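PDB 6UUK: muramoyltetrapeptide carboxypeptidase from Oxalobacter formigenes OXCC13, which probably acts as a serine-type LD-carboxypeptidase of the S66 family, cleaving the terminal residue from muramoyl tetrapeptides of the cell wall. Local coordinates for residues L147-S152 with V167-P172; D182-T187 with T317-T322; W204-N209 with V308-P313; N209-V214 with S333-I338. One frame throughout, in Å; residues are numbered along the deposited sequence.

Contact 1 (L147-S152 with V167-P172); sequences LFVGHS and VSFSGP
Leu147 sets its branch point against the ring of Phe169, with CG 3.5 Å from CE2 and the two side chains crossing obliquely. The strands here are the parallel pair of a beta-alpha-beta crossover whose helix is 155-163, their axes only 20° apart. Phe148 turns its ring away to Phe157 and contributes its carbonyl O, which accepts from Phe169 N at 2.9 Å and lies in plane at the edge of the Phe169 ring. Val149 pairs with Phe169, its CG1 3.6 Å from Phe169 CB. Gly150 adds two backbone bonds: its N donates to Phe169 O, and Gly171 N meets its O from above the carbonyl plane; its backbone angles would jam any CB against the preceding carbonyl. At His151, CG sits between the backbone N and the carbonyl carbon (chi1 66°), and ND1 donates to Gly171 O at 2.6 Å, nearly in line with the C=O bond but bent at the hydrogen, the oxygen lying off the imidazole plane. An alanine here would probably leave Gly171 O without that donor and open a gap beside His316, whose ring meets this one edge-to-face. Ser152, the predicted nucleophile, follows with phi 61°, consistent with a nucleophile elbow, its OG hydrogen-bonded to Gly125 O.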
loop_
_atom_site.group_PDB
_atom_site.type_symbol
_atom_site.label_atom_id
_atom_site.label_comp_id
_atom_site.label_asym_id
_atom_site.label_seq_id
_atom_site.Cartn_x
_atom_site.Cartn_y
_atom_site.Cartn_z
ATOM N N LEU B 147 -19.685 16.448 -12.548
ATOM C CA LEU B 147 -18.297 16.849 -12.323
ATOM C C LEU B 147 -17.923 16.445 -10.901
ATOM O O LEU B 147 -18.169 17.173 -9.940
ATOM C CB LEU B 147 -18.117 18.346 -12.557
ATOM C CG LEU B 147 -17.802 18.821 -13.981
ATOM C CD1 LEU B 147 -18.856 18.368 -14.983
ATOM C CD2 LEU B 147 -17.653 20.335 -14.011
ATOM N N PHE B 148 -17.320 15.264 -10.772
ATOM C CA PHE B 148 -16.941 14.738 -9.469
ATOM C C PHE B 148 -15.621 15.349 -9.015
ATOM O O PHE B 148 -14.651 15.393 -9.778
ATOM C CB PHE B 148 -16.826 13.215 -9.521
ATOM C CG PHE B 148 -18.120 12.518 -9.836
ATOM C CD1 PHE B 148 -18.949 12.076 -8.820
ATOM C CD2 PHE B 148 -18.507 12.306 -11.150
ATOM C CE1 PHE B 148 -20.140 11.435 -9.106
ATOM C CE2 PHE B 148 -19.697 11.666 -11.443
ATOM C CZ PHE B 148 -20.514 11.229 -10.419
ATOM N N VAL B 149 -15.586 15.823 -7.771
ATOM C CA VAL B 149 -14.383 16.398 -7.183
ATOM C C VAL B 149 -14.092 15.689 -5.869
ATOM O O VAL B 149 -14.989 15.136 -5.224
ATOM C CB VAL B 149 -14.510 17.924 -6.965
ATOM C CG1 VAL B 149 -14.819 18.630 -8.277
ATOM C CG2 VAL B 149 -15.574 18.230 -5.932
ATOM N N GLY B 150 -12.829 15.704 -5.478
ATOM C CA GLY B 150 -12.410 15.063 -4.248
ATOM C C GLY B 150 -10.951 14.658 -4.324
ATOM O O GLY B 150 -10.290 14.813 -5.347
ATOM N N HIS B 151 -10.464 14.133 -3.205
ATOM C CA HIS B 151 -9.083 13.676 -3.096
ATOM C C HIS B 151 -9.010 12.641 -1.976
ATOM O O HIS B 151 -10.037 12.173 -1.475
ATOM C CB HIS B 151 -8.132 14.854 -2.857
ATOM C CG HIS B 151 -8.332 15.533 -1.537
ATOM N ND1 HIS B 151 -9.235 16.560 -1.357
ATOM C CD2 HIS B 151 -7.744 15.334 -0.335
ATOM C CE1 HIS B 151 -9.195 16.962 -0.099
ATOM N NE2 HIS B 151 -8.297 16.236 0.542
ATOM N N SER B 152 -7.784 12.284 -1.588
ATOM C CA SER B 152 -7.513 11.311 -0.524
ATOM C C SER B 152 -8.107 9.974 -0.947
ATOM O O SER B 152 -7.750 9.476 -2.029
ATOM C CB SER B 152 -8.015 11.870 0.809
ATOM O OG SER B 152 -7.815 10.938 1.860
ATOM N N VAL B 167 -13.868 12.218 -17.002
ATOM C CA VAL B 167 -12.934 13.196 -16.458
ATOM C C VAL B 167 -13.440 13.648 -15.094
ATOM O O VAL B 167 -14.560 14.156 -14.975
ATOM C CB VAL B 167 -12.763 14.393 -17.405
ATOM C CG1 VAL B 167 -11.936 15.481 -16.737
ATOM C CG2 VAL B 167 -12.119 13.950 -18.707
ATOM N N SER B 168 -12.617 13.459 -14.070
ATOM C CA SER B 168 -12.901 13.914 -12.718
ATOM C C SER B 168 -11.914 15.014 -12.339
ATOM O O SER B 168 -10.996 15.345 -13.093
ATOM C CB SER B 168 -12.842 12.744 -11.735
ATOM O OG SER B 168 -11.614 12.047 -11.849
ATOM N N PHE B 169 -12.107 15.579 -11.151
ATOM C CA PHE B 169 -11.290 16.689 -10.676
ATOM C C PHE B 169 -10.718 16.345 -9.311
ATOM O O PHE B 169 -11.470 16.090 -8.366
ATOM C CB PHE B 169 -12.104 17.983 -10.606
ATOM C CG PHE B 169 -12.606 18.456 -11.938
ATOM C CD1 PHE B 169 -11.849 19.323 -12.709
ATOM C CD2 PHE B 169 -13.832 18.032 -12.422
ATOM C CE1 PHE B 169 -12.309 19.760 -13.937
ATOM C CE2 PHE B 169 -14.294 18.464 -13.649
ATOM C CZ PHE B 169 -13.533 19.329 -14.407
ATOM N N SER B 170 -9.393 16.341 -9.208
ATOM C CA SER B 170 -8.711 16.105 -7.938
ATOM C C SER B 170 -8.556 17.454 -7.247
ATOM O O SER B 170 -7.638 18.219 -7.550
ATOM C CB SER B 170 -7.367 15.423 -8.165
ATOM O OG SER B 170 -6.919 14.772 -6.990
ATOM N N GLY B 171 -9.463 17.754 -6.320
ATOM C CA GLY B 171 -9.473 19.035 -5.659
ATOM C C GLY B 171 -9.921 18.965 -4.214
ATOM O O GLY B 171 -9.595 18.029 -3.478
ATOM N N PRO B 172 -10.684 19.963 -3.781
ATOM C CA PRO B 172 -11.074 20.052 -2.372
ATOM C C PRO B 172 -12.269 19.163 -2.050
ATOM O O PRO B 172 -12.962 18.650 -2.929
ATOM C CB PRO B 172 -11.429 21.532 -2.208
ATOM C CG PRO B 172 -11.954 21.918 -3.551
ATOM C CD PRO B 172 -11.160 21.122 -4.559
#

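Contact 2 (D182-T187 with T317-T322); sequences DLSAFT and TKDKVT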
loop_
_atom_site.group_PDB
_atom_site.type_symbol
_atom_site.label_atom_id
_atom_site.label_comp_id
_atom_site.label_asym_id
_atom_site.label_seq_id
_atom_site.Cartn_x
_atom_site.Cartn_y
_atom_site.Cartn_z
ATOM N N ASP B 182 -10.434 28.801 8.996
ATOM C CA ASP B 182 -9.334 29.476 8.310
ATOM C C ASP B 182 -9.381 29.161 6.812
ATOM O O ASP B 182 -8.484 28.541 6.241
ATOM C CB ASP B 182 -8.001 29.069 8.931
ATOM C CG ASP B 182 -6.872 30.027 8.586
ATOM O OD1 ASP B 182 -6.586 30.221 7.387
ATOM O OD2 ASP B 182 -6.268 30.590 9.523
ATOM N N LEU B 183 -10.470 29.607 6.183
ATOM C CA LEU B 183 -10.713 29.301 4.780
ATOM C C LEU B 183 -9.588 29.833 3.900
ATOM O O LEU B 183 -9.028 30.903 4.152
ATOM C CB LEU B 183 -12.051 29.890 4.335
ATOM C CG LEU B 183 -13.309 29.212 4.878
ATOM C CD1 LEU B 183 -14.554 29.981 4.469
ATOM C CD2 LEU B 183 -13.387 27.773 4.393
ATOM N N SER B 184 -9.261 29.073 2.860
ATOM C CA SER B 184 -8.180 29.408 1.943
ATOM C C SER B 184 -8.766 30.015 0.674
ATOM O O SER B 184 -9.538 29.359 -0.033
ATOM C CB SER B 184 -7.348 28.171 1.607
ATOM O OG SER B 184 -6.339 28.476 0.661
ATOM N N ALA B 185 -8.398 31.266 0.391
ATOM C CA ALA B 185 -8.814 31.884 -0.862
ATOM C C ALA B 185 -8.136 31.228 -2.056
ATOM O O ALA B 185 -8.725 31.156 -3.139
ATOM C CB ALA B 185 -8.519 33.383 -0.836
ATOM N N PHE B 186 -6.905 30.743 -1.878
ATOM C CA PHE B 186 -6.205 30.067 -2.966
ATOM C C PHE B 186 -6.936 28.800 -3.390
ATOM O O PHE B 186 -7.060 28.515 -4.586
ATOM C CB PHE B 186 -4.771 29.749 -2.539
ATOM C CG PHE B 186 -3.968 29.020 -3.580
ATOM C CD1 PHE B 186 -3.924 27.634 -3.598
ATOM C CD2 PHE B 186 -3.245 29.719 -4.531
ATOM C CE1 PHE B 186 -3.183 26.963 -4.551
ATOM C CE2 PHE B 186 -2.502 29.052 -5.486
ATOM C CZ PHE B 186 -2.471 27.672 -5.495
ATOM N N THR B 187 -7.429 28.026 -2.421
ATOM C CA THR B 187 -8.101 26.772 -2.743
ATOM C C THR B 187 -9.476 27.020 -3.351
ATOM O O THR B 187 -9.838 26.410 -4.364
ATOM C CB THR B 187 -8.219 25.905 -1.487
ATOM O OG1 THR B 187 -6.910 25.563 -1.015
ATOM C CG2 THR B 187 -8.995 24.631 -1.787
ATOM N N THR B 317 -2.982 19.937 2.019
ATOM C CA THR B 317 -2.561 21.224 2.546
ATOM C C THR B 317 -3.717 22.212 2.482
ATOM O O THR B 317 -4.730 21.978 1.817
ATOM C CB THR B 317 -1.361 21.772 1.765
ATOM O OG1 THR B 317 -1.709 21.909 0.381
ATOM C CG2 THR B 317 -0.172 20.832 1.887
ATOM N N LYS B 318 -3.555 23.328 3.194
ATOM C CA LYS B 318 -4.573 24.375 3.165
ATOM C C LYS B 318 -4.747 24.925 1.756
ATOM O O LYS B 318 -5.872 25.059 1.263
ATOM C CB LYS B 318 -4.206 25.494 4.139
ATOM C CG LYS B 318 -5.009 26.767 3.937
ATOM C CD LYS B 318 -4.583 27.856 4.904
ATOM C CE LYS B 318 -5.306 29.158 4.611
ATOM N NZ LYS B 318 -4.928 30.225 5.575
ATOM N N ASP B 319 -3.640 25.250 1.091
ATOM C CA ASP B 319 -3.673 25.748 -0.277
ATOM C C ASP B 319 -3.470 24.588 -1.244
ATOM O O ASP B 319 -2.413 23.950 -1.245
ATOM C CB ASP B 319 -2.604 26.819 -0.491
ATOM C CG ASP B 319 -2.993 28.155 0.103
ATOM O OD1 ASP B 319 -3.835 28.177 1.026
ATOM O OD2 ASP B 319 -2.468 29.186 -0.366
ATOM N N LYS B 320 -4.486 24.317 -2.060
ATOM C CA LYS B 320 -4.418 23.264 -3.060
ATOM C C LYS B 320 -5.137 23.726 -4.317
ATOM O O LYS B 320 -5.973 24.632 -4.283
ATOM C CB LYS B 320 -5.033 21.952 -2.549
ATOM C CG LYS B 320 -6.547 21.989 -2.421
ATOM C CD LYS B 320 -7.083 20.706 -1.810
ATOM C CE LYS B 320 -6.613 20.546 -0.375
ATOM N NZ LYS B 320 -7.102 19.282 0.238
ATOM N N VAL B 321 -4.800 23.092 -5.435
ATOM C CA VAL B 321 -5.410 23.398 -6.720
ATOM C C VAL B 321 -6.347 22.262 -7.107
ATOM O O VAL B 321 -6.306 21.162 -6.546
ATOM C CB VAL B 321 -4.355 23.637 -7.819
ATOM C CG1 VAL B 321 -3.511 24.858 -7.492
ATOM C CG2 VAL B 321 -3.478 22.406 -7.988
ATOM N N THR B 322 -7.204 22.541 -8.084
ATOM C CA THR B 322 -8.133 21.557 -8.625
ATOM C C THR B 322 -7.567 21.045 -9.945
ATOM O O THR B 322 -7.473 21.795 -10.921
ATOM C CB THR B 322 -9.523 22.160 -8.817
ATOM O OG1 THR B 322 -10.066 22.525 -7.543
ATOM C CG2 THR B 322 -10.449 21.156 -9.489
HETATM O O HOH W 1 -8.310 24.136 -5.292
#
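Lys318, Phe186 and Thr187 bury the most surface here, and each meets the other segment in a different way. The Lys318 side chain is extended beyond CG and crosses Asp182 at about a right angle, forming a salt bridge from NZ to OD1; the modelled separation of 2.5 Å is very short and its exact length doubtful. Further back, Lys318 CG lies 3.6 Å from Ser184 CB. Thr187 carries the polar centre. Its OG1, anti to the carbonyl carbon (chi1 -63°), donates to Lys318 O at 2.6 Å, in the carbonyl plane and on a lone pair, and accepts from Lys320 N at 2.9 Å. A valine in its place would lack this hydroxyl and would probably leave both Lys318 O and Lys320 N without their mate. Loop 317-322 follows His316, a predicted charge-relay residue whose side chain is about 5 Å from that of Lys320. The other segment marks the start of helix 185-196, where Ser184 is the N-cap: its OG accepts from Thr187 N at 3.3 Å and donates to Asp319 OD1, meeting it from above the carboxylate plane. A carboxylate so near the first turn would probably be favoured by the helix dipole. Phe186 lies on the same side of the Asp319 carboxylate as Ser184 OG, ring and carboxylate planes 7° apart, with CB near OD2 and CD1 3.5 Å from Asp319 CB. The far end of the ring reaches Val321, CZ lying 3.6 Å from CG1, and His190 meets the same ring. A water donates to both Thr187 O and Lys320 O, and accepts from Thr322 OG1.

Contact 3 (W204-N209 with V308-P313); sequences WVSKDN and VVTGLP
Ser206 and Gly311 are backbone neighbours, 5.1 Å between CA atoms, yet every hydrogen bond across the contact involves a side chain. Trp204 buries the largest area. Its NE1 donates to Thr310 O at 3.0 Å, the oxygen tilted from the ring plane. One face of the indole is covered by the turn that follows: Gly311 O and Pro313 CD lie toward the rim, the latter 3.5 Å from Trp204 CE3, while Leu312 CA makes a CH-pi contact 3.9 Å from the centroid of the six-membered ring, 10° off its normal. A CB on Gly311 would clash with both Trp204 NE1 and Ser206 CB. Strands 200-205 and 308-310 are the two outermost strands of the seven-stranded mixed sheet; side chains, not backbone bonds, bridge the two edges, consistent with a sheet curled toward a barrel. Across this seam Ser206 OG, carried anti to its backbone N (chi1 179°), and Thr310 OG1 share a hydrogen bond of 2.8 Å whose donor may be either. Thr310 N donates to Asn209 OD1 at 3.1 Å, approaching from above the plane of the amide carbonyl. Leu312 CD1 packs 3.6 Å from Trp204 CZ3.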
loop_
_atom_site.group_PDB
_atom_site.type_symbol
_atom_site.label_atom_id
_atom_site.label_comp_id
_atom_site.label_asym_id
_atom_site.label_seq_id
_atom_site.Cartn_x
_atom_site.Cartn_y
_atom_site.Cartn_z
ATOM N N TRP B 204 4.482 27.315 -10.372
ATOM C CA TRP B 204 5.102 27.259 -9.058
ATOM C C TRP B 204 6.615 27.316 -9.217
ATOM O O TRP B 204 7.151 27.209 -10.322
ATOM C CB TRP B 204 4.678 26.003 -8.289
ATOM C CG TRP B 204 5.147 24.716 -8.901
ATOM C CD1 TRP B 204 6.362 24.118 -8.724
ATOM C CD2 TRP B 204 4.404 23.859 -9.775
ATOM N NE1 TRP B 204 6.422 22.946 -9.437
ATOM C CE2 TRP B 204 5.232 22.764 -10.092
ATOM C CE3 TRP B 204 3.120 23.912 -10.325
ATOM C CZ2 TRP B 204 4.818 21.732 -10.930
ATOM C CZ3 TRP B 204 2.710 22.887 -11.158
ATOM C CH2 TRP B 204 3.557 21.811 -11.454
ATOM N N VAL B 205 7.299 27.484 -8.089
ATOM C CA VAL B 205 8.754 27.578 -8.045
ATOM C C VAL B 205 9.287 26.345 -7.331
ATOM O O VAL B 205 8.906 26.068 -6.186
ATOM C CB VAL B 205 9.218 28.865 -7.347
ATOM N N SER B 206 10.164 25.605 -8.005
ATOM C CA SER B 206 10.787 24.423 -7.426
ATOM C C SER B 206 12.155 24.239 -8.063
ATOM O O SER B 206 12.274 24.237 -9.292
ATOM C CB SER B 206 9.921 23.177 -7.637
ATOM O OG SER B 206 10.539 22.027 -7.085
ATOM N N LYS B 207 13.176 24.080 -7.229
ATOM C CA LYS B 207 14.554 24.030 -7.688
ATOM C C LYS B 207 14.967 22.601 -8.036
ATOM O O LYS B 207 14.293 21.626 -7.695
ATOM C CB LYS B 207 15.485 24.606 -6.621
ATOM C CG LYS B 207 15.103 26.002 -6.153
ATOM C CD LYS B 207 15.864 26.390 -4.895
ATOM C CE LYS B 207 17.365 26.368 -5.125
ATOM N NZ LYS B 207 17.781 27.344 -6.169
ATOM N N ASP B 208 16.097 22.495 -8.739
ATOM C CA ASP B 208 16.733 21.215 -9.060
ATOM C C ASP B 208 15.822 20.306 -9.883
ATOM O O ASP B 208 15.921 19.079 -9.807
ATOM C CB ASP B 208 17.197 20.495 -7.790
ATOM C CG ASP B 208 18.110 21.352 -6.937
ATOM O OD1 ASP B 208 18.826 22.206 -7.501
ATOM O OD2 ASP B 208 18.110 21.175 -5.700
ATOM N N ASN B 209 14.933 20.897 -10.678
ATOM C CA ASN B 209 14.087 20.059 -11.513
ATOM C C ASN B 209 14.564 20.084 -12.960
ATOM O O ASN B 209 15.050 21.111 -13.444
ATOM C CB ASN B 209 12.628 20.522 -11.448
ATOM C CG ASN B 209 11.906 19.991 -10.226
ATOM O OD1 ASN B 209 12.050 18.825 -9.863
ATOM N ND2 ASN B 209 11.125 20.849 -9.582
ATOM N N VAL B 308 11.213 13.384 -13.411
ATOM C CA VAL B 308 10.433 13.596 -12.196
ATOM C C VAL B 308 10.476 15.081 -11.862
ATOM O O VAL B 308 11.556 15.645 -11.642
ATOM C CB VAL B 308 10.961 12.750 -11.029
ATOM C CG1 VAL B 308 10.129 12.995 -9.780
ATOM C CG2 VAL B 308 10.954 11.275 -11.400
ATOM N N VAL B 309 9.305 15.711 -11.820
ATOM C CA VAL B 309 9.172 17.136 -11.548
ATOM C C VAL B 309 8.490 17.306 -10.198
ATOM O O VAL B 309 7.462 16.671 -9.931
ATOM C CB VAL B 309 8.383 17.849 -12.660
ATOM C CG1 VAL B 309 8.181 19.316 -12.318
ATOM C CG2 VAL B 309 9.099 17.701 -13.993
ATOM N N THR B 310 9.059 18.155 -9.349
ATOM C CA THR B 310 8.541 18.399 -8.012
ATOM C C THR B 310 8.005 19.821 -7.903
ATOM O O THR B 310 8.197 20.658 -8.789
ATOM C CB THR B 310 9.625 18.163 -6.953
ATOM O OG1 THR B 310 10.619 19.191 -7.048
ATOM C CG2 THR B 310 10.284 16.810 -7.163
ATOM N N GLY B 311 7.319 20.085 -6.793
ATOM C CA GLY B 311 6.806 21.405 -6.496
ATOM C C GLY B 311 5.331 21.610 -6.765
ATOM O O GLY B 311 4.833 22.722 -6.549
ATOM N N LEU B 312 4.621 20.587 -7.226
ATOM C CA LEU B 312 3.197 20.710 -7.507
ATOM C C LEU B 312 2.443 21.103 -6.241
ATOM O O LEU B 312 2.501 20.368 -5.242
ATOM C CB LEU B 312 2.649 19.396 -8.058
ATOM C CG LEU B 312 1.154 19.347 -8.388
ATOM C CD1 LEU B 312 0.820 20.267 -9.552
ATOM C CD2 LEU B 312 0.715 17.922 -8.686
ATOM N N PRO B 313 1.733 22.234 -6.230
ATOM C CA PRO B 313 1.024 22.666 -5.010
ATOM C C PRO B 313 -0.322 21.968 -4.857
ATOM O O PRO B 313 -1.401 22.555 -4.980
ATOM C CB PRO B 313 0.897 24.178 -5.224
ATOM C CG PRO B 313 0.984 24.390 -6.723
ATOM C CD PRO B 313 1.428 23.105 -7.375
#

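Contact 4 (N209-V214 with S333-I338); sequences NPDVDV and SKAGKI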
loop_
_atom_site.group_PDB
_atom_site.type_symbol
_atom_site.label_atom_id
_atom_site.label_comp_id
_atom_site.label_asym_id
_atom_site.label_seq_id
_atom_site.Cartn_x
_atom_site.Cartn_y
_atom_site.Cartn_z
ATOM N N ASN B 209 14.933 20.897 -10.678
ATOM C CA ASN B 209 14.087 20.059 -11.513
ATOM C C ASN B 209 14.564 20.084 -12.960
ATOM O O ASN B 209 15.050 21.111 -13.444
ATOM C CB ASN B 209 12.628 20.522 -11.448
ATOM C CG ASN B 209 11.906 19.991 -10.226
ATOM O OD1 ASN B 209 12.050 18.825 -9.863
ATOM N ND2 ASN B 209 11.125 20.849 -9.582
ATOM N N PRO B 210 14.446 18.963 -13.668
ATOM C CA PRO B 210 14.882 18.924 -15.066
ATOM C C PRO B 210 13.998 19.787 -15.953
ATOM O O PRO B 210 12.848 20.091 -15.631
ATOM C CB PRO B 210 14.760 17.443 -15.437
ATOM C CG PRO B 210 13.721 16.913 -14.508
ATOM C CD PRO B 210 13.910 17.666 -13.220
ATOM N N ASP B 211 14.560 20.181 -17.093
ATOM C CA ASP B 211 13.848 20.998 -18.074
ATOM C C ASP B 211 13.077 20.065 -18.999
ATOM O O ASP B 211 13.657 19.426 -19.882
ATOM C CB ASP B 211 14.816 21.885 -18.847
ATOM C CG ASP B 211 15.425 22.971 -17.983
ATOM O OD1 ASP B 211 15.083 23.038 -16.785
ATOM O OD2 ASP B 211 16.243 23.758 -18.504
ATOM N N VAL B 212 11.766 19.985 -18.797
ATOM C CA VAL B 212 10.909 19.108 -19.578
ATOM C C VAL B 212 9.942 19.958 -20.397
ATOM O O VAL B 212 9.772 21.155 -20.162
ATOM C CB VAL B 212 10.147 18.102 -18.691
ATOM C CG1 VAL B 212 11.079 17.496 -17.656
ATOM C CG2 VAL B 212 8.955 18.770 -18.024
ATOM N N ASP B 213 9.303 19.318 -21.375
ATOM C CA ASP B 213 8.311 19.975 -22.216
ATOM C C ASP B 213 7.391 18.930 -22.831
ATOM O O ASP B 213 7.348 18.769 -24.055
ATOM C CB ASP B 213 8.993 20.808 -23.306
ATOM C CG ASP B 213 8.028 21.738 -24.017
ATOM O OD1 ASP B 213 7.622 22.752 -23.412
ATOM O OD2 ASP B 213 7.677 21.456 -25.182
ATOM N N VAL B 214 6.657 18.213 -21.988
ATOM C CA VAL B 214 5.827 17.111 -22.428
ATOM C C VAL B 214 4.369 17.546 -22.444
ATOM O O VAL B 214 4.006 18.613 -21.952
ATOM C CB VAL B 214 6.027 15.856 -21.543
ATOM C CG1 VAL B 214 7.447 15.334 -21.677
ATOM C CG2 VAL B 214 5.708 16.177 -20.092
ATOM N N SER B 333 8.926 22.927 -17.708
ATOM C CA SER B 333 9.874 23.287 -16.662
ATOM C C SER B 333 11.069 23.988 -17.293
ATOM O O SER B 333 11.664 23.472 -18.245
ATOM C CB SER B 333 10.326 22.054 -15.877
ATOM O OG SER B 333 10.889 21.080 -16.738
ATOM N N LYS B 334 11.416 25.162 -16.761
ATOM C CA LYS B 334 12.452 26.019 -17.337
ATOM C C LYS B 334 13.483 26.377 -16.264
ATOM O O LYS B 334 13.755 27.548 -15.996
ATOM C CB LYS B 334 11.837 27.279 -17.942
ATOM C CG LYS B 334 10.522 27.039 -18.664
ATOM C CD LYS B 334 9.782 28.339 -18.919
ATOM C CE LYS B 334 8.328 28.077 -19.267
ATOM N NZ LYS B 334 7.627 27.354 -18.169
ATOM N N ALA B 335 14.063 25.345 -15.647
ATOM C CA ALA B 335 15.088 25.489 -14.612
ATOM C C ALA B 335 14.588 26.378 -13.468
ATOM O O ALA B 335 14.975 27.539 -13.314
ATOM C CB ALA B 335 16.394 26.030 -15.206
ATOM N N GLY B 336 13.704 25.788 -12.663
ATOM C CA GLY B 336 13.094 26.456 -11.538
ATOM C C GLY B 336 11.711 27.008 -11.819
ATOM O O GLY B 336 10.885 27.080 -10.903
ATOM N N LYS B 337 11.442 27.400 -13.063
ATOM C CA LYS B 337 10.139 27.920 -13.465
ATOM C C LYS B 337 9.349 26.783 -14.104
ATOM O O LYS B 337 9.696 26.312 -15.192
ATOM C CB LYS B 337 10.295 29.095 -14.429
ATOM N N ILE B 338 8.292 26.344 -13.427
ATOM C CA ILE B 338 7.479 25.222 -13.875
ATOM C C ILE B 338 6.053 25.705 -14.098
ATOM O O ILE B 338 5.508 26.459 -13.284
ATOM C CB ILE B 338 7.512 24.058 -12.863
ATOM C CG1 ILE B 338 8.949 23.800 -12.408
ATOM C CG2 ILE B 338 6.927 22.801 -13.484
ATOM C CD1 ILE B 338 9.078 22.716 -11.371
#
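Ser333 provides most of the polar contact with segment 209-214. Its OG, placed by a chi1 of 57° where it faces that backbone, donates to Pro210 O and accepts from Val212 N, so that one hydroxyl spans the backbone on both flanks of Asp211. Both separations are modelled at 2.5 Å, very short, and their exact lengths are doubtful. The backbone adds a nearly straight bond from Ser333 N to Val212 O, 3.1 Å long with an N-H...O angle of 175°. Beyond it, Asp211 CA makes a CA-H...O contact of 3.3 Å with Ser333 O. A further polar link comes from the carboxylate of Asp211, whose OD1 accepts from Ala335 N at 2.8 Å, a weak bond, its N-H...O angle only 123°.

The remaining contacts set methyl groups against polar atoms. Val212 CG2 lies 3.3 Å from Ser333 OG, lining one flank of the hydroxyl. At the other end of the contact, Ile338 CD1 comes within 3.3 Å of Asn209 ND2, the two side chains crossing at about a right angle; this amide nitrogen has its strongest polar partner in Thr310 OG1.

The turn at residues 334-336 is closed by a bond of 2.6 Å from Lys334 N to Lys337 O, and it joins strands 328-333 and 337-343 into a beta hairpin. Segment 209-214 runs past the end of that hairpin as it enters strand 213-222, the antiparallel neighbour of strand 328-333. Val212 also touches Leu331 and Pro307, while Ile338 bonds through its backbone to Trp204 in the edge strand 200-205.

How the contacts relate
From the N terminus, contact 1 closes first, a short loop that contains helix 155-163 and joins two neighbouring parallel strands of the six-stranded sheet, and it is finished before the others open. Contact 2 then opens at the start of helix 185-196 and closes far along the chain at 317-322, just before strand 323-325 returns to that first sheet; Thr322 and Lys320 touch contact 1. Contact 3 lies wholly within this long loop and joins the two outermost strands of the seven-stranded sheet. Contact 4 opens inside both but closes after them, at 333-338, and so crosses each. Contacts 3 and 4 share Asn209, and Ile338 packs on Val309, tying the hairpin to the sheet's curled edges.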